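Local structure of acyl-coenzyme A oxidase (Caenorhabditis elegans, 5K3J) at residues A198-E203 against L251-L256; L558-V563 against R587-L592; D47-I52 against L97-E102; L117-L122 against E136-R141. The protein catalyses the FAD-dependent desaturation of CoA-linked ascarosides with a five-carbon omega side chain, the first step of their peroxisomal beta-oxidation. One frame throughout, in Å; residues are numbered along the deposited sequence.

In the fold
Contacts 1 and 3 are buried, whereas contacts 2 and 4 are only partly so and both reach the second subunit. Contact 1 joins two sheets of the beta domain through aliphatic side chains alone. The other three pair helices: contacts 3 and 4 in the N-terminal helical domain, contact 2 in the C-terminal one, with its centre about 52 Å from that of contact 1. Polar groups lie at the margin in contacts 2 and 4, but contact 3 sets a buried carboxylate against a valine. Leu-199 of strand 197-205 packs on Phe-118, Thr-121 and Leu-122, so contact 1 touches contact 4; His-100 and Arg-141 bring contacts 3 and 4 together.

Contact 1: residues A198-E203 against L251-L256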
loop_
_atom_site.group_PDB
_atom_site.type_symbol
_atom_site.label_atom_id
_atom_site.label_comp_id
_atom_site.label_asym_id
_atom_site.label_seq_id
_atom_site.Cartn_x
_atom_site.Cartn_y
_atom_site.Cartn_z
ATOM N N ALA A 198 10.042 -3.903 31.056
ATOM C CA ALA A 198 9.882 -2.840 30.076
ATOM C C ALA A 198 10.748 -1.633 30.410
ATOM O O ALA A 198 10.857 -1.237 31.571
ATOM C CB ALA A 198 8.426 -2.430 29.986
ATOM N N LEU A 199 11.365 -1.049 29.391
ATOM C CA LEU A 199 12.065 0.215 29.564
ATOM C C LEU A 199 11.078 1.340 29.296
ATOM O O LEU A 199 10.795 1.665 28.143
ATOM C CB LEU A 199 13.282 0.305 28.640
ATOM C CG LEU A 199 14.531 -0.409 29.163
ATOM C CD1 LEU A 199 15.569 -0.614 28.068
ATOM C CD2 LEU A 199 15.118 0.392 30.308
ATOM N N VAL A 200 10.541 1.913 30.368
ATOM C CA VAL A 200 9.474 2.902 30.272
ATOM C C VAL A 200 9.987 4.334 30.260
ATOM O O VAL A 200 10.656 4.777 31.195
ATOM C CB VAL A 200 8.481 2.748 31.431
ATOM C CG1 VAL A 200 7.428 3.845 31.382
ATOM C CG2 VAL A 200 7.835 1.383 31.376
ATOM N N VAL A 201 9.654 5.053 29.192
ATOM C CA VAL A 201 10.053 6.445 29.040
ATOM C C VAL A 201 9.067 7.361 29.752
ATOM O O VAL A 201 7.871 7.356 29.455
ATOM C CB VAL A 201 10.139 6.851 27.559
ATOM C CG1 VAL A 201 10.549 8.309 27.434
ATOM C CG2 VAL A 201 11.110 5.942 26.811
ATOM N N ALA A 202 9.571 8.151 30.694
ATOM C CA ALA A 202 8.705 9.021 31.483
ATOM C C ALA A 202 9.339 10.380 31.744
ATOM O O ALA A 202 10.558 10.519 31.749
ATOM C CB ALA A 202 8.345 8.354 32.800
ATOM N N GLU A 203 8.497 11.383 31.959
ATOM C CA GLU A 203 8.965 12.721 32.286
ATOM C C GLU A 203 9.532 12.751 33.703
ATOM O O GLU A 203 8.861 12.362 34.658
ATOM C CB GLU A 203 7.823 13.723 32.143
ATOM C CG GLU A 203 8.224 15.164 32.368
ATOM C CD GLU A 203 9.048 15.725 31.224
ATOM O OE1 GLU A 203 8.887 15.244 30.081
ATOM O OE2 GLU A 203 9.860 16.644 31.467
ATOM N N LEU A 251 0.250 0.069 28.357
ATOM C CA LEU A 251 0.684 -0.043 29.747
ATOM C C LEU A 251 0.063 1.030 30.629
ATOM O O LEU A 251 0.110 2.220 30.312
ATOM C CB LEU A 251 2.209 0.035 29.851
ATOM C CG LEU A 251 2.780 0.060 31.272
ATOM C CD1 LEU A 251 2.406 -1.209 32.036
ATOM C CD2 LEU A 251 4.288 0.256 31.237
ATOM N N GLY A 252 -0.529 0.592 31.734
ATOM C CA GLY A 252 -1.074 1.497 32.727
ATOM C C GLY A 252 -0.354 1.373 34.053
ATOM O O GLY A 252 -0.288 0.291 34.631
ATOM N N LEU A 253 0.188 2.485 34.538
ATOM C CA LEU A 253 0.923 2.485 35.798
ATOM C C LEU A 253 0.213 3.333 36.849
ATOM O O LEU A 253 -0.096 4.499 36.608
ATOM C CB LEU A 253 2.352 2.992 35.579
ATOM C CG LEU A 253 3.245 2.085 34.727
ATOM C CD1 LEU A 253 4.470 2.828 34.215
ATOM C CD2 LEU A 253 3.662 0.856 35.520
ATOM N N ASN A 254 -0.049 2.737 38.010
ATOM C CA ASN A 254 -0.715 3.435 39.109
ATOM C C ASN A 254 0.225 3.647 40.294
ATOM O O ASN A 254 0.290 2.811 41.197
ATOM C CB ASN A 254 -1.954 2.658 39.558
ATOM C CG ASN A 254 -2.663 3.304 40.737
ATOM O OD1 ASN A 254 -2.459 4.480 41.037
ATOM N ND2 ASN A 254 -3.506 2.530 41.413
ATOM N N ASN A 255 0.935 4.773 40.280
ATOM C CA ASN A 255 1.921 5.114 41.303
ATOM C C ASN A 255 2.878 3.957 41.582
ATOM O O ASN A 255 3.131 3.607 42.733
ATOM C CB ASN A 255 1.228 5.556 42.593
ATOM C CG ASN A 255 0.399 6.817 42.410
ATOM O OD1 ASN A 255 0.938 7.921 42.312
ATOM N ND2 ASN A 255 -0.920 6.658 42.358
ATOM N N LEU A 256 3.394 3.366 40.509
ATOM C CA LEU A 256 4.311 2.233 40.585
ATOM C C LEU A 256 5.675 2.696 41.092
ATOM O O LEU A 256 6.264 3.623 40.540
ATOM C CB LEU A 256 4.425 1.572 39.207
ATOM C CG LEU A 256 4.980 0.159 39.026
ATOM C CD1 LEU A 256 6.493 0.126 39.154
ATOM C CD2 LEU A 256 4.339 -0.786 40.017
#
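In the beta domain that acyl-CoA oxidases share with the acyl-CoA dehydrogenases, Val-200 meets Leu-251 and Leu-253 across the interface between two sheets. Strand 197-205 belongs to the mixed sheet and strand 248-253 is the middle strand of a three-stranded antiparallel one. No hydrogen bond joins the two segments, and the CA atoms of Val-200 and Leu-251, the nearest pair, stand 9.3 Å apart, a spacing bridged by side chains. Val-200 uses both of its methyl groups. CG2, which lies opposite the carbonyl carbon, approaches Leu-251 CD2 to 3.7 Å, the two side chains slanting past each other, while CG1 faces Leu-253 CD1 at a looser 4.2 Å. Leu-251 extends toward the valine because its CG lies anti to the backbone N (chi1 175°). Val-218 flanks Val-200 within its own sheet, and Val-232 lies against both leucines. The side chain of Val-200 is also about 4 Å from that of Ala-148, which binds the FAD shared between the dimeric partners. Contact between branched aliphatic side chains, without backbone pairing, is typical of face-to-face packing of beta sheets.

Contact 2: residues L558-V563 against R587-L592; sequences LLHLHV and RDQLYL
Leu-561 and Leu-590 make the tight part of this contact, their CD1 methyls meeting at 3.5 Å. The backbones are also close here, with 5.6 Å between the CA atoms of Leu-561 and Leu-590, and Leu-561 CD1 comes within 3.9 Å of Leu-590 O. In each leucine CG is anti to the backbone N (chi1 170° in Leu-561), and the methyl end turns inward to close the gap. The two segments run in nearly opposite directions, an antiparallel helix pair within the C-terminal helical domain of the acyl-CoA oxidases. Phe-343 and Leu-594 extend the apolar layer around Leu-561. Leu-590 borders the nucleotide site: its side chain is about 4 Å from that of His-340 and about 7 Å from the bound ATP. The partly exposed side is looser. There His-560 CD2 and Gln-589 OE1 are 4.5 Å apart, the oxygen lying obliquely to the imidazole, and no hydrogen bond forms between them. Partners within its own helix and across the pair fix the histidine instead: ND1 is hydrogen-bonded to Thr-556 O, and the ring stacks with Tyr-593. Tyr-591 makes a weak hydrogen bond through OH to Glu-522 of the second subunit.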
loop_
_atom_site.group_PDB
_atom_site.type_symbol
_atom_site.label_atom_id
_atom_site.label_comp_id
_atom_site.label_asym_id
_atom_site.label_seq_id
_atom_site.Cartn_x
_atom_site.Cartn_y
_atom_site.Cartn_z
ATOM N N LEU A 558 23.155 -1.686 -13.197
ATOM C CA LEU A 558 22.160 -1.305 -12.200
ATOM C C LEU A 558 22.278 0.171 -11.845
ATOM O O LEU A 558 21.295 0.915 -11.873
ATOM C CB LEU A 558 22.330 -2.157 -10.940
ATOM C CG LEU A 558 21.210 -3.091 -10.483
ATOM C CD1 LEU A 558 20.232 -3.379 -11.602
ATOM C CD2 LEU A 558 21.815 -4.383 -9.964
ATOM N N LEU A 559 23.499 0.581 -11.518
ATOM C CA LEU A 559 23.785 1.948 -11.105
ATOM C C LEU A 559 23.435 2.969 -12.185
ATOM O O LEU A 559 22.941 4.054 -11.882
ATOM C CB LEU A 559 25.259 2.073 -10.716
ATOM C CG LEU A 559 25.778 3.467 -10.359
ATOM C CD1 LEU A 559 24.892 4.139 -9.318
ATOM C CD2 LEU A 559 27.210 3.377 -9.864
ATOM N N HIS A 560 23.692 2.621 -13.441
ATOM C CA HIS A 560 23.334 3.490 -14.557
ATOM C C HIS A 560 21.817 3.609 -14.674
ATOM O O HIS A 560 21.284 4.678 -14.961
ATOM C CB HIS A 560 23.928 2.966 -15.867
ATOM C CG HIS A 560 25.181 3.670 -16.288
ATOM N ND1 HIS A 560 26.442 3.198 -15.986
ATOM C CD2 HIS A 560 25.367 4.814 -16.987
ATOM C CE1 HIS A 560 27.347 4.021 -16.485
ATOM N NE2 HIS A 560 26.722 5.010 -17.096
ATOM N N LEU A 561 21.132 2.495 -14.439
ATOM C CA LEU A 561 19.675 2.449 -14.485
ATOM C C LEU A 561 19.075 3.296 -13.373
ATOM O O LEU A 561 18.105 4.030 -13.588
ATOM C CB LEU A 561 19.197 0.999 -14.375
ATOM C CG LEU A 561 17.710 0.721 -14.177
ATOM C CD1 LEU A 561 16.891 1.467 -15.203
ATOM C CD2 LEU A 561 17.470 -0.769 -14.290
ATOM N N HIS A 562 19.661 3.178 -12.186
ATOM C CA HIS A 562 19.269 3.976 -11.032
ATOM C C HIS A 562 19.318 5.458 -11.366
ATOM O O HIS A 562 18.286 6.119 -11.437
ATOM C CB HIS A 562 20.185 3.672 -9.840
ATOM C CG HIS A 562 19.789 4.364 -8.570
ATOM N ND1 HIS A 562 18.755 3.923 -7.773
ATOM C CD2 HIS A 562 20.299 5.457 -7.953
ATOM C CE1 HIS A 562 18.640 4.717 -6.723
ATOM N NE2 HIS A 562 19.566 5.656 -6.809
ATOM N N VAL A 563 20.523 5.956 -11.616
ATOM C CA VAL A 563 20.763 7.387 -11.747
ATOM C C VAL A 563 20.001 8.033 -12.907
ATOM O O VAL A 563 19.799 9.247 -12.923
ATOM C CB VAL A 563 22.270 7.671 -11.907
ATOM C CG1 VAL A 563 22.710 7.511 -13.362
ATOM C CG2 VAL A 563 22.590 9.052 -11.388
ATOM N N ARG A 587 16.356 9.597 -20.743
ATOM C CA ARG A 587 15.134 8.829 -20.928
ATOM C C ARG A 587 15.440 7.620 -21.805
ATOM O O ARG A 587 14.982 6.511 -21.532
ATOM C CB ARG A 587 14.038 9.702 -21.548
ATOM C CG ARG A 587 12.618 9.195 -21.349
ATOM C CD ARG A 587 11.595 10.216 -21.844
ATOM N NE ARG A 587 11.545 11.414 -21.009
ATOM C CZ ARG A 587 10.716 12.433 -21.214
ATOM N NH1 ARG A 587 9.863 12.402 -22.230
ATOM N NH2 ARG A 587 10.735 13.483 -20.405
ATOM N N ASP A 588 16.230 7.843 -22.852
ATOM C CA ASP A 588 16.702 6.764 -23.713
ATOM C C ASP A 588 17.667 5.853 -22.958
ATOM O O ASP A 588 17.648 4.635 -23.131
ATOM C CB ASP A 588 17.384 7.330 -24.962
ATOM C CG ASP A 588 16.576 7.105 -26.221
ATOM O OD1 ASP A 588 16.036 5.992 -26.390
ATOM O OD2 ASP A 588 16.485 8.044 -27.040
ATOM N N GLN A 589 18.502 6.457 -22.116
ATOM C CA GLN A 589 19.470 5.712 -21.310
ATOM C C GLN A 589 18.778 4.781 -20.327
ATOM O O GLN A 589 19.279 3.701 -20.017
ATOM C CB GLN A 589 20.388 6.667 -20.547
ATOM C CG GLN A 589 21.480 7.294 -21.388
ATOM C CD GLN A 589 22.608 6.329 -21.694
ATOM O OE1 GLN A 589 23.416 6.005 -20.823
ATOM N NE2 GLN A 589 22.669 5.863 -22.936
ATOM N N LEU A 590 17.630 5.222 -19.831
ATOM C CA LEU A 590 16.825 4.419 -18.928
ATOM C C LEU A 590 16.448 3.099 -19.585
ATOM O O LEU A 590 16.693 2.023 -19.037
ATOM C CB LEU A 590 15.571 5.191 -18.516
ATOM C CG LEU A 590 14.359 4.426 -17.977
ATOM C CD1 LEU A 590 14.675 3.741 -16.666
ATOM C CD2 LEU A 590 13.182 5.372 -17.807
ATOM N N TYR A 591 15.871 3.195 -20.778
ATOM C CA TYR A 591 15.349 2.028 -21.479
ATOM C C TYR A 591 16.449 1.105 -21.994
ATOM O O TYR A 591 16.241 -0.099 -22.124
ATOM C CB TYR A 591 14.455 2.477 -22.634
ATOM C CG TYR A 591 13.346 3.397 -22.186
ATOM C CD1 TYR A 591 12.643 3.142 -21.017
ATOM C CD2 TYR A 591 13.021 4.533 -22.912
ATOM C CE1 TYR A 591 11.635 3.982 -20.591
ATOM C CE2 TYR A 591 12.018 5.383 -22.493
ATOM C CZ TYR A 591 11.328 5.101 -21.333
ATOM O OH TYR A 591 10.328 5.945 -20.916
ATOM N N LEU A 592 17.615 1.671 -22.285
ATOM C CA LEU A 592 18.745 0.876 -22.746
ATOM C C LEU A 592 19.189 -0.110 -21.672
ATOM O O LEU A 592 19.520 -1.260 -21.962
ATOM C CB LEU A 592 19.916 1.774 -23.137
ATOM C CG LEU A 592 21.195 1.030 -23.531
ATOM C CD1 LEU A 592 20.975 0.226 -24.805
ATOM C CD2 LEU A 592 22.371 1.985 -23.679
#

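Contact 3: residues D47-I52 against L97-E102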
loop_
_atom_site.group_PDB
_atom_site.type_symbol
_atom_site.label_atom_id
_atom_site.label_comp_id
_atom_site.label_asym_id
_atom_site.label_seq_id
_atom_site.Cartn_x
_atom_site.Cartn_y
_atom_site.Cartn_z
ATOM N N ASP A 47 21.394 -24.088 5.511
ATOM C CA ASP A 47 21.593 -25.518 5.327
ATOM C C ASP A 47 21.361 -26.271 6.628
ATOM O O ASP A 47 20.663 -27.283 6.658
ATOM C CB ASP A 47 23.003 -25.798 4.806
ATOM C CG ASP A 47 23.240 -27.270 4.538
ATOM O OD1 ASP A 47 22.250 -28.002 4.318
ATOM O OD2 ASP A 47 24.415 -27.694 4.542
ATOM N N ALA A 48 21.964 -25.763 7.697
ATOM C CA ALA A 48 21.868 -26.379 9.012
ATOM C C ALA A 48 20.449 -26.276 9.556
ATOM O O ALA A 48 19.994 -27.152 10.291
ATOM C CB ALA A 48 22.849 -25.737 9.975
ATOM N N VAL A 49 19.760 -25.198 9.198
ATOM C CA VAL A 49 18.373 -25.014 9.597
ATOM C C VAL A 49 17.481 -26.026 8.884
ATOM O O VAL A 49 16.599 -26.629 9.495
ATOM C CB VAL A 49 17.890 -23.573 9.308
ATOM C CG1 VAL A 49 16.379 -23.517 9.277
ATOM C CG2 VAL A 49 18.432 -22.609 10.355
ATOM N N SER A 50 17.740 -26.235 7.596
ATOM C CA SER A 50 16.942 -27.151 6.783
ATOM C C SER A 50 16.953 -28.601 7.277
ATOM O O SER A 50 16.118 -29.405 6.861
ATOM C CB SER A 50 17.417 -27.112 5.328
ATOM O OG SER A 50 18.780 -27.476 5.228
ATOM N N LYS A 51 17.894 -28.936 8.154
ATOM C CA LYS A 51 18.005 -30.299 8.668
ATOM C C LYS A 51 17.113 -30.493 9.891
ATOM O O LYS A 51 16.829 -31.621 10.296
ATOM C CB LYS A 51 19.460 -30.627 9.017
ATOM C CG LYS A 51 19.794 -30.428 10.487
ATOM C CD LYS A 51 21.269 -30.158 10.731
ATOM C CE LYS A 51 21.518 -29.929 12.215
ATOM N NZ LYS A 51 22.839 -29.304 12.485
ATOM N N ILE A 52 16.673 -29.379 10.470
ATOM C CA ILE A 52 15.858 -29.397 11.678
ATOM C C ILE A 52 14.384 -29.187 11.342
ATOM O O ILE A 52 13.966 -28.077 11.008
ATOM C CB ILE A 52 16.318 -28.316 12.676
ATOM C CG1 ILE A 52 17.843 -28.353 12.826
ATOM C CG2 ILE A 52 15.617 -28.490 14.020
ATOM C CD1 ILE A 52 18.452 -27.026 13.225
ATOM N N LEU A 97 20.205 -11.932 12.758
ATOM C CA LEU A 97 19.198 -11.366 11.874
ATOM C C LEU A 97 18.859 -12.308 10.728
ATOM O O LEU A 97 17.696 -12.433 10.355
ATOM C CB LEU A 97 19.659 -10.018 11.322
ATOM C CG LEU A 97 19.578 -8.833 12.288
ATOM C CD1 LEU A 97 19.785 -7.516 11.546
ATOM C CD2 LEU A 97 18.260 -8.827 13.066
ATOM N N HIS A 98 19.867 -12.968 10.168
ATOM C CA HIS A 98 19.620 -13.929 9.098
ATOM C C HIS A 98 18.811 -15.107 9.622
ATOM O O HIS A 98 17.859 -15.553 8.983
ATOM C CB HIS A 98 20.923 -14.439 8.487
ATOM C CG HIS A 98 20.730 -15.586 7.543
ATOM N ND1 HIS A 98 20.349 -15.415 6.229
ATOM C CD2 HIS A 98 20.839 -16.922 7.732
ATOM C CE1 HIS A 98 20.246 -16.595 5.646
ATOM N NE2 HIS A 98 20.539 -17.528 6.535
ATOM N N LEU A 99 19.196 -15.603 10.793
ATOM C CA LEU A 99 18.540 -16.761 11.383
ATOM C C LEU A 99 17.069 -16.489 11.698
ATOM O O LEU A 99 16.210 -17.337 11.459
ATOM C CB LEU A 99 19.277 -17.196 12.650
ATOM C CG LEU A 99 18.716 -18.443 13.324
ATOM C CD1 LEU A 99 18.794 -19.613 12.371
ATOM C CD2 LEU A 99 19.461 -18.750 14.612
ATOM N N HIS A 100 16.778 -15.301 12.220
ATOM C CA HIS A 100 15.416 -14.967 12.615
ATOM C C HIS A 100 14.567 -14.546 11.418
ATOM O O HIS A 100 13.394 -14.909 11.332
ATOM C CB HIS A 100 15.428 -13.869 13.679
ATOM C CG HIS A 100 15.880 -14.344 15.025
ATOM N ND1 HIS A 100 17.211 -14.464 15.367
ATOM C CD2 HIS A 100 15.178 -14.748 16.110
ATOM C CE1 HIS A 100 17.308 -14.914 16.604
ATOM N NE2 HIS A 100 16.088 -15.093 17.079
ATOM N N ARG A 101 15.155 -13.791 10.491
ATOM C CA ARG A 101 14.434 -13.391 9.284
ATOM C C ARG A 101 14.027 -14.614 8.472
ATOM O O ARG A 101 13.013 -14.594 7.779
ATOM C CB ARG A 101 15.273 -12.457 8.409
ATOM C CG ARG A 101 15.323 -11.002 8.861
ATOM C CD ARG A 101 16.225 -10.195 7.934
ATOM N NE ARG A 101 16.396 -8.808 8.355
ATOM C CZ ARG A 101 17.481 -8.090 8.088
ATOM N NH1 ARG A 101 18.485 -8.641 7.418
ATOM N NH2 ARG A 101 17.573 -6.830 8.497
ATOM N N GLU A 102 14.825 -15.674 8.557
ATOM C CA GLU A 102 14.525 -16.895 7.825
ATOM C C GLU A 102 13.610 -17.823 8.603
ATOM O O GLU A 102 12.528 -18.162 8.132
ATOM C CB GLU A 102 15.807 -17.641 7.452
ATOM C CG GLU A 102 15.528 -19.008 6.838
ATOM C CD GLU A 102 16.761 -19.636 6.218
ATOM O OE1 GLU A 102 17.205 -20.698 6.707
ATOM O OE2 GLU A 102 17.287 -19.074 5.234
#
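Val-49 points into the gap between the helices and is met by two side chains of helix 93-103, Leu-99 and Glu-102, which come at it differently. Leu-99 slants past the valine, and its CD1 touches Val-49 CG2 at 3.6 Å. Although the Leu-99 CB is directed to the flank, CG lies anti to the backbone N (chi1 -177°), which carries the branch across. Glu-102 approaches Val-49 head-on, its chain fully extended (chi2 169°), and brings OE1 to 3.9 Å from Val-49 CG1. This oxygen rests against aliphatic carbon without a hydrogen bond across the segments. The other carboxylate oxygen, OE2, is held by hydrogen bonds to Ser-611 OG and Thr-46 OG1, so the buried acid is anchored on one side while its other oxygen packs against the valine. Thr-46 OG1 also bonds to His-98 NE2, linking neighbouring turns of helix 93-103 to the helix that carries Val-49. Both helices belong to the N-terminal helical domain, where helix 66-82 sets Leu-80 against Leu-99; from the C-terminal part of the chain, helix 612-615 lays Met-613 on both Val-49 and Glu-102.

Contact 4: residues L117-L122 against E136-R141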
loop_
_atom_site.group_PDB
_atom_site.type_symbol
_atom_site.label_atom_id
_atom_site.label_comp_id
_atom_site.label_asym_id
_atom_site.label_seq_id
_atom_site.Cartn_x
_atom_site.Cartn_y
_atom_site.Cartn_z
ATOM N N LEU A 117 15.417 -2.893 20.407
ATOM C CA LEU A 117 15.588 -1.660 21.175
ATOM C C LEU A 117 15.863 -1.877 22.658
ATOM O O LEU A 117 16.631 -1.127 23.257
ATOM C CB LEU A 117 14.354 -0.774 21.013
ATOM C CG LEU A 117 14.258 -0.050 19.669
ATOM C CD1 LEU A 117 12.816 0.259 19.328
ATOM C CD2 LEU A 117 15.096 1.223 19.687
ATOM N N PHE A 118 15.239 -2.891 23.251
ATOM C CA PHE A 118 15.427 -3.150 24.676
ATOM C C PHE A 118 16.897 -3.387 25.006
ATOM O O PHE A 118 17.456 -2.717 25.874
ATOM C CB PHE A 118 14.598 -4.346 25.130
ATOM C CG PHE A 118 14.684 -4.610 26.606
ATOM C CD1 PHE A 118 14.099 -3.744 27.517
ATOM C CD2 PHE A 118 15.344 -5.726 27.083
ATOM C CE1 PHE A 118 14.178 -3.985 28.875
ATOM C CE2 PHE A 118 15.422 -5.973 28.437
ATOM C CZ PHE A 118 14.840 -5.106 29.332
ATOM N N ILE A 119 17.518 -4.334 24.308
ATOM C CA ILE A 119 18.941 -4.616 24.486
ATOM C C ILE A 119 19.834 -3.451 24.018
ATOM O O ILE A 119 20.769 -3.078 24.729
ATOM C CB ILE A 119 19.350 -5.921 23.756
ATOM C CG1 ILE A 119 18.818 -7.150 24.496
ATOM C CG2 ILE A 119 20.857 -6.017 23.610
ATOM C CD1 ILE A 119 19.322 -8.457 23.932
ATOM N N PRO A 120 19.561 -2.872 22.827
ATOM C CA PRO A 120 20.415 -1.749 22.418
ATOM C C PRO A 120 20.311 -0.507 23.306
ATOM O O PRO A 120 21.248 0.289 23.313
ATOM C CB PRO A 120 19.918 -1.437 21.004
ATOM C CG PRO A 120 19.366 -2.715 20.516
ATOM C CD PRO A 120 18.718 -3.333 21.709
ATOM N N THR A 121 19.204 -0.335 24.027
ATOM C CA THR A 121 19.055 0.818 24.913
ATOM C C THR A 121 19.831 0.593 26.205
ATOM O O THR A 121 20.432 1.522 26.746
ATOM C CB THR A 121 17.568 1.112 25.240
ATOM O OG1 THR A 121 16.931 1.688 24.092
ATOM C CG2 THR A 121 17.444 2.088 26.405
ATOM N N LEU A 122 19.830 -0.644 26.693
ATOM C CA LEU A 122 20.620 -0.990 27.867
ATOM C C LEU A 122 22.101 -0.790 27.575
ATOM O O LEU A 122 22.856 -0.324 28.429
ATOM C CB LEU A 122 20.360 -2.433 28.299
ATOM C CG LEU A 122 19.023 -2.724 28.979
ATOM C CD1 LEU A 122 18.834 -4.226 29.143
ATOM C CD2 LEU A 122 18.930 -2.013 30.322
ATOM N N GLU A 136 23.061 -8.882 30.525
ATOM C CA GLU A 136 23.411 -10.259 30.210
ATOM C C GLU A 136 22.207 -11.166 30.427
ATOM O O GLU A 136 22.079 -12.194 29.772
ATOM C CB GLU A 136 24.608 -10.736 31.034
ATOM C CG GLU A 136 25.269 -12.000 30.477
ATOM C CD GLU A 136 25.548 -11.929 28.976
ATOM O OE1 GLU A 136 25.884 -10.835 28.467
ATOM O OE2 GLU A 136 25.428 -12.974 28.300
ATOM N N ARG A 137 21.320 -10.781 31.336
ATOM C CA ARG A 137 20.081 -11.527 31.527
ATOM C C ARG A 137 19.215 -11.441 30.275
ATOM O O ARG A 137 18.558 -12.408 29.890
ATOM C CB ARG A 137 19.303 -11.007 32.733
ATOM C CG ARG A 137 19.919 -11.348 34.075
ATOM C CD ARG A 137 18.861 -11.268 35.176
ATOM N NE ARG A 137 17.885 -12.349 35.061
ATOM C CZ ARG A 137 16.692 -12.345 35.653
ATOM N NH1 ARG A 137 16.315 -11.305 36.393
ATOM N NH2 ARG A 137 15.868 -13.377 35.499
ATOM N N ALA A 138 19.215 -10.267 29.653
ATOM C CA ALA A 138 18.497 -10.049 28.404
ATOM C C ALA A 138 19.073 -10.913 27.283
ATOM O O ALA A 138 18.331 -11.571 26.552
ATOM C CB ALA A 138 18.548 -8.581 28.018
ATOM N N ARG A 139 20.397 -10.915 27.158
ATOM C CA ARG A 139 21.073 -11.616 26.070
ATOM C C ARG A 139 20.909 -13.134 26.154
ATOM O O ARG A 139 20.903 -13.822 25.131
ATOM C CB ARG A 139 22.560 -11.253 26.050
ATOM C CG ARG A 139 22.869 -9.943 25.320
ATOM C CD ARG A 139 24.255 -9.385 25.672
ATOM N NE ARG A 139 24.860 -8.691 24.536
ATOM C CZ ARG A 139 25.857 -7.811 24.628
ATOM N NH1 ARG A 139 26.367 -7.491 25.812
ATOM N NH2 ARG A 139 26.343 -7.240 23.533
ATOM N N ARG A 140 20.777 -13.648 27.373
ATOM C CA ARG A 140 20.563 -15.077 27.584
ATOM C C ARG A 140 19.073 -15.394 27.515
ATOM O O ARG A 140 18.646 -16.517 27.780
ATOM C CB ARG A 140 21.134 -15.513 28.934
ATOM C CG ARG A 140 22.434 -14.820 29.311
ATOM C CD ARG A 140 22.900 -15.236 30.696
ATOM N NE ARG A 140 23.667 -16.478 30.666
ATOM C CZ ARG A 140 23.279 -17.610 31.243
ATOM N NH1 ARG A 140 22.127 -17.661 31.899
ATOM N NH2 ARG A 140 24.040 -18.693 31.164
ATOM N N ARG A 141 18.295 -14.381 27.155
ATOM C CA ARG A 141 16.845 -14.489 27.040
ATOM C C ARG A 141 16.247 -15.106 28.301
ATOM O O ARG A 141 15.321 -15.916 28.234
ATOM C CB ARG A 141 16.461 -15.282 25.785
ATOM C CG ARG A 141 16.790 -14.521 24.509
ATOM C CD ARG A 141 16.391 -15.269 23.243
ATOM N NE ARG A 141 16.438 -14.383 22.083
ATOM C CZ ARG A 141 16.217 -14.770 20.829
ATOM N NH1 ARG A 141 15.941 -16.043 20.553
ATOM N NH2 ARG A 141 16.277 -13.886 19.841
#
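The phenyl ring of Phe-118 turns its edge to Ala-138, whose CB lies near the ring plane, 4.1 Å from CE2. Leu-199 and Met-217 of the neighbouring beta strands also touch the Phe-118 side chain, and His-114 meets its ring with the two planes inclined at about 30°. The contact joins consecutive helices of the N-terminal domain, 112-125 and 128-139, the second ending in a Schellman motif, with Glu-142 N bonded to Arg-137 O and Arg-141 N to Ala-138 O. Ala-138 is central: its CB meets both Phe-118 and Ile-119, with Ile-119 CG1 3.8 Å from Ala-138 CB. The isoleucine's CD1 reaches on to the aliphatic part of Arg-139, whose CG is 4.1 Å away, the two side chains crossing at about a right angle on the partly exposed flank. The guanidinium of Arg-141, the C-prime residue, forms a salt bridge with Asp-115 and a cation-pi contact with Phe-111, tying the helix end back to the start of the partner helix. Helix 112-125 is kinked at Pro-120. Leu-117, three residues earlier, touches the bound ascaroside-CoA; its O takes two hydrogen bonds from opposite faces of the carbonyl plane, from Thr-121 N at 2.8 Å and Thr-121 OG1 at 3.0 Å.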